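Local coordinates for protein putative NTP pyrophosphohydrolase (PDB 3NL9) that probably hydrolyses nucleoside triphosphates to monophosphates and pyrophosphate, as an all-helical member of the MazG clan, at residues A[121-124]-A[125-129]; A[147-150]-A[151-154]. All coordinates share one frame; numbering follows the deposited sequence.

Interaction 1: A[121-124]-A[125-129]; sequences EIVQ and QANMA
Q124 and M128, one helical turn apart, run side by side in the same direction, and their backbones are joined by the bond from M128 N to Q124 O. Followed outward, the glutamine begins with CB close against the next peptide, 3.1 Å from Q125 N. CG stands anti to the backbone N (chi1 177°) and stays near that same peptide nitrogen; a bend at chi2 then swings the amide along the helix toward M128. There CD comes alongside the selenomethionine, and Q124 NE2 approaches M128 CG to 3.5 Å. The amide itself is held at both atoms: NE2 donates to the carbonyl of D10, and OE1 is hydrogen-bonded to Y103 of the second subunit. Glutamine suits this buried place because it offers a donor and an acceptor at the end of a flexible arm, whereas the unbranched chain of M128, here selenomethionine in place of methionine, sets its CG methylene against the amide.

On V123 the branched side chain extends beside N127, V123 CG1 lying 4.1 Å from N127 ND2. The carbonyl oxygen of V123 accepts hydrogen bonds from N127 N, at 2.9 Å, and from a water, which also donates to N127 OD1 at 2.7 Å. Asparagine suits the site because OD1 can accept from this shared water. E121 and Q125, whose long polar chains suit the exposed side of the helix, both extend outward, with NE2 of Q125 3.4 Å from CG of E121 and the carboxylate and amide planes 44° apart.

These contacts form the last turns of helix 117-128. I122 and V123 pack on helix 156-170, N127 and M128 on helix 7-17, while V123 packs on T99, and N127 on Y103, of the second subunit.

Interaction 2: A[147-150]-A[151-154]; sequences MKPD and GWLP
With chi1 at -178°, W152 holds CG anti to its backbone N and turns the indole back toward K148, whose chi1 of -47° sets CG beside its own nitrogen and carries the aliphatic chain over the ring. CG of the lysine sits over one face, 4.1 Å from the centroid of the six-membered ring of W152, in a CH-pi contact. Next along the chain, K148 CD moves out over the rim, 3.4 Å from W152 CZ3, and the bend at chi4 keeps NZ on the same side of the ring, past the CZ3-CH2 rim, with K148 NZ 3.8 Å from W152 CZ3. A lysine fits this exposed position because its methylenes can cover an aromatic surface while its ammonium end remains at the periphery. P154 CA lies over the opposite face, so the indole is sandwiched between two parts of its own loop.

Between the two residues the chain reverses in a type II beta turn from P149 to W152, closed by W152 N donating to P149 O at 3.1 Å; the donor stands above the carbonyl plane. G151 occupies the third position with phi 95°, where a beta carbon would collide with the carbonyl oxygen of D150, a restriction that glycine escapes. P149 opens the turn, its ring restricting phi just before the D150-G151 corner, and its CD packs 3.8 Å from W152 CB.

The turn belongs to the surface loop between helices 117-128 and 156-170. W152 NE1 bonds to the carbonyl of A126 near the end of the first helix, and P154 O accepts from Q158 in the second.

Overall arrangement
Interactions 1 and 2 follow one another along the chain, and their centres are about 11 Å apart. The loop carrying the second folds back on the end of helix 117-128: the W152 NE1 to A126 O bond is 2.8 Å long, and A129 O packs 3.5 Å from W152 CD1 and 3.7 Å from P149 CG. One indole therefore joins the turn of residues 147-154 to the closing turn of the helix. Their surroundings differ: the helical contact is partly buried and reaches the second subunit, whereas the turn is a surface feature touched by no other chain of the assembly.

Interaction 1: A[121-124]-A[125-129]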
loop_
_atom_site.group_PDB
_atom_site.type_symbol
_atom_site.label_atom_id
_atom_site.label_comp_id
_atom_site.label_asym_id
_atom_site.label_seq_id
_atom_site.Cartn_x
_atom_site.Cartn_y
_atom_site.Cartn_z
ATOM N N GLU A 121 8.256 -10.862 6.342
ATOM C CA GLU A 121 8.452 -12.279 6.752
ATOM C C GLU A 121 7.949 -12.549 8.183
ATOM O O GLU A 121 7.330 -13.565 8.446
ATOM C CB GLU A 121 9.935 -12.652 6.624
ATOM C CG GLU A 121 10.246 -14.109 6.909
ATOM C CD GLU A 121 11.730 -14.454 6.642
ATOM O OE1 GLU A 121 12.412 -13.706 5.894
ATOM O OE2 GLU A 121 12.202 -15.479 7.175
ATOM N N ILE A 122 8.206 -11.614 9.093
ATOM C CA ILE A 122 7.751 -11.734 10.487
ATOM C C ILE A 122 6.205 -11.709 10.554
ATOM O O ILE A 122 5.569 -12.543 11.235
ATOM C CB ILE A 122 8.416 -10.630 11.382
ATOM C CG1 ILE A 122 9.898 -10.948 11.549
ATOM C CG2 ILE A 122 7.700 -10.533 12.730
ATOM C CD1 ILE A 122 10.744 -9.770 11.931
ATOM N N VAL A 123 5.595 -10.799 9.802
ATOM C CA VAL A 123 4.115 -10.660 9.771
ATOM C C VAL A 123 3.521 -11.920 9.171
ATOM O O VAL A 123 2.579 -12.509 9.711
ATOM C CB VAL A 123 3.681 -9.379 8.982
ATOM C CG1 VAL A 123 2.184 -9.347 8.722
ATOM C CG2 VAL A 123 4.037 -8.130 9.764
ATOM N N GLN A 124 4.078 -12.353 8.049
ATOM C CA GLN A 124 3.622 -13.596 7.411
ATOM C C GLN A 124 3.645 -14.809 8.325
ATOM O O GLN A 124 2.682 -15.610 8.356
ATOM C CB GLN A 124 4.498 -13.895 6.164
ATOM C CG GLN A 124 4.160 -15.230 5.460
ATOM C CD GLN A 124 2.765 -15.230 4.875
ATOM O OE1 GLN A 124 2.126 -14.183 4.751
ATOM N NE2 GLN A 124 2.324 -16.382 4.422
ATOM N N GLN A 125 4.755 -14.983 9.034
ATOM C CA GLN A 125 4.928 -16.179 9.861
ATOM C C GLN A 125 3.957 -16.181 11.056
ATOM O O GLN A 125 3.343 -17.208 11.392
ATOM C CB GLN A 125 6.385 -16.316 10.298
ATOM C CG GLN A 125 7.300 -16.623 9.138
ATOM C CD GLN A 125 8.722 -17.016 9.527
ATOM O OE1 GLN A 125 9.018 -17.307 10.690
ATOM N NE2 GLN A 125 9.599 -17.061 8.530
ATOM N N ALA A 126 3.786 -15.024 11.664
ATOM C CA ALA A 126 2.843 -14.841 12.775
ATOM C C ALA A 126 1.386 -15.065 12.323
ATOM O O ALA A 126 0.570 -15.688 13.021
ATOM C CB ALA A 126 3.029 -13.413 13.375
ATOM N N ASN A 127 1.060 -14.561 11.133
ATOM C CA ASN A 127 -0.251 -14.765 10.581
ATOM C C ASN A 127 -0.483 -16.268 10.417
ATOM O O ASN A 127 -1.529 -16.786 10.832
ATOM C CB ASN A 127 -0.389 -14.053 9.219
ATOM C CG ASN A 127 -0.787 -12.585 9.348
ATOM O OD1 ASN A 127 -1.018 -12.088 10.453
ATOM N ND2 ASN A 127 -0.928 -11.899 8.198
HETATM N N MSE A 128 0.507 -16.961 9.845
HETATM C CA MSE A 128 0.363 -18.414 9.564
HETATM C C MSE A 128 0.308 -19.221 10.858
HETATM O O MSE A 128 -0.291 -20.290 10.904
HETATM C CB MSE A 128 1.483 -18.925 8.640
HETATM C CG MSE A 128 1.452 -18.384 7.181
HETATM SE SE MSE A 128 -0.244 -18.737 6.248
HETATM C CE MSE A 128 -0.458 -20.672 6.304
ATOM N N ALA A 129 0.911 -18.694 11.919
ATOM C CA ALA A 129 0.949 -19.382 13.210
ATOM C C ALA A 129 -0.395 -19.232 13.974
ATOM O O ALA A 129 -0.526 -19.683 15.112
ATOM C CB ALA A 129 2.114 -18.851 14.053
HETATM O O HOH W 1 1.005 -10.783 11.723
#

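Interaction 2: A[147-150]-A[151-154]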
loop_
_atom_site.group_PDB
_atom_site.type_symbol
_atom_site.label_atom_id
_atom_site.label_comp_id
_atom_site.label_asym_id
_atom_site.label_seq_id
_atom_site.Cartn_x
_atom_site.Cartn_y
_atom_site.Cartn_z
HETATM N N MSE A 147 -9.226 -15.693 14.952
HETATM C CA MSE A 147 -8.781 -15.468 16.334
HETATM C C MSE A 147 -7.386 -16.051 16.567
HETATM O O MSE A 147 -6.980 -16.981 15.877
HETATM C CB MSE A 147 -9.772 -16.124 17.289
HETATM C CG MSE A 147 -11.207 -15.600 17.134
HETATM SE SE MSE A 147 -11.386 -13.744 17.701
HETATM C CE MSE A 147 -10.371 -12.672 16.465
ATOM N N LYS A 148 -6.671 -15.479 17.533
ATOM C CA LYS A 148 -5.329 -15.937 17.882
ATOM C C LYS A 148 -5.427 -17.156 18.814
ATOM O O LYS A 148 -6.222 -17.169 19.758
ATOM C CB LYS A 148 -4.521 -14.821 18.576
ATOM C CG LYS A 148 -4.540 -13.417 17.934
ATOM C CD LYS A 148 -4.060 -12.367 18.973
ATOM C CE LYS A 148 -4.539 -10.930 18.698
ATOM N NZ LYS A 148 -4.042 -10.377 17.434
ATOM N N PRO A 149 -4.619 -18.194 18.570
ATOM C CA PRO A 149 -4.692 -19.322 19.498
ATOM C C PRO A 149 -3.869 -19.080 20.759
ATOM O O PRO A 149 -2.971 -18.226 20.767
ATOM C CB PRO A 149 -4.100 -20.482 18.690
ATOM C CG PRO A 149 -3.099 -19.810 17.799
ATOM C CD PRO A 149 -3.655 -18.436 17.478
ATOM N N ASP A 150 -4.194 -19.833 21.804
ATOM C CA ASP A 150 -3.439 -19.852 23.054
ATOM C C ASP A 150 -1.978 -20.160 22.746
ATOM O O ASP A 150 -1.663 -21.147 22.064
ATOM C CB ASP A 150 -3.993 -20.911 24.010
ATOM C CG ASP A 150 -5.412 -20.610 24.461
ATOM O OD1 ASP A 150 -5.785 -19.409 24.553
ATOM O OD2 ASP A 150 -6.152 -21.586 24.729
ATOM N N GLY A 151 -1.098 -19.273 23.198
ATOM C CA GLY A 151 0.347 -19.440 23.035
ATOM C C GLY A 151 0.944 -18.754 21.821
ATOM O O GLY A 151 2.143 -18.871 21.578
ATOM N N TRP A 152 0.106 -18.051 21.065
ATOM C CA TRP A 152 0.505 -17.355 19.848
ATOM C C TRP A 152 1.502 -16.269 20.188
ATOM O O TRP A 152 1.273 -15.522 21.147
ATOM C CB TRP A 152 -0.717 -16.732 19.198
ATOM C CG TRP A 152 -0.455 -16.006 17.899
ATOM C CD1 TRP A 152 -0.136 -16.565 16.705
ATOM C CD2 TRP A 152 -0.521 -14.597 17.683
ATOM N NE1 TRP A 152 0.014 -15.586 15.748
ATOM C CE2 TRP A 152 -0.227 -14.366 16.325
ATOM C CE3 TRP A 152 -0.808 -13.500 18.506
ATOM C CZ2 TRP A 152 -0.215 -13.080 15.766
ATOM C CZ3 TRP A 152 -0.799 -12.219 17.954
ATOM C CH2 TRP A 152 -0.499 -12.020 16.595
ATOM N N LEU A 153 2.631 -16.226 19.467
ATOM C CA LEU A 153 3.616 -15.181 19.667
ATOM C C LEU A 153 3.338 -14.013 18.714
ATOM O O LEU A 153 3.418 -14.177 17.466
ATOM C CB LEU A 153 5.033 -15.708 19.436
ATOM C CG LEU A 153 5.451 -16.960 20.230
ATOM C CD1 LEU A 153 6.826 -17.495 19.757
ATOM C CD2 LEU A 153 5.429 -16.668 21.745
ATOM N N PRO A 154 3.064 -12.820 19.288
ATOM C CA PRO A 154 2.708 -11.670 18.467
ATOM C C PRO A 154 3.922 -11.095 17.714
ATOM O O PRO A 154 5.073 -11.188 18.187
ATOM C CB PRO A 154 2.130 -10.658 19.486
ATOM C CG PRO A 154 2.759 -11.009 20.776
ATOM C CD PRO A 154 3.060 -12.486 20.735
#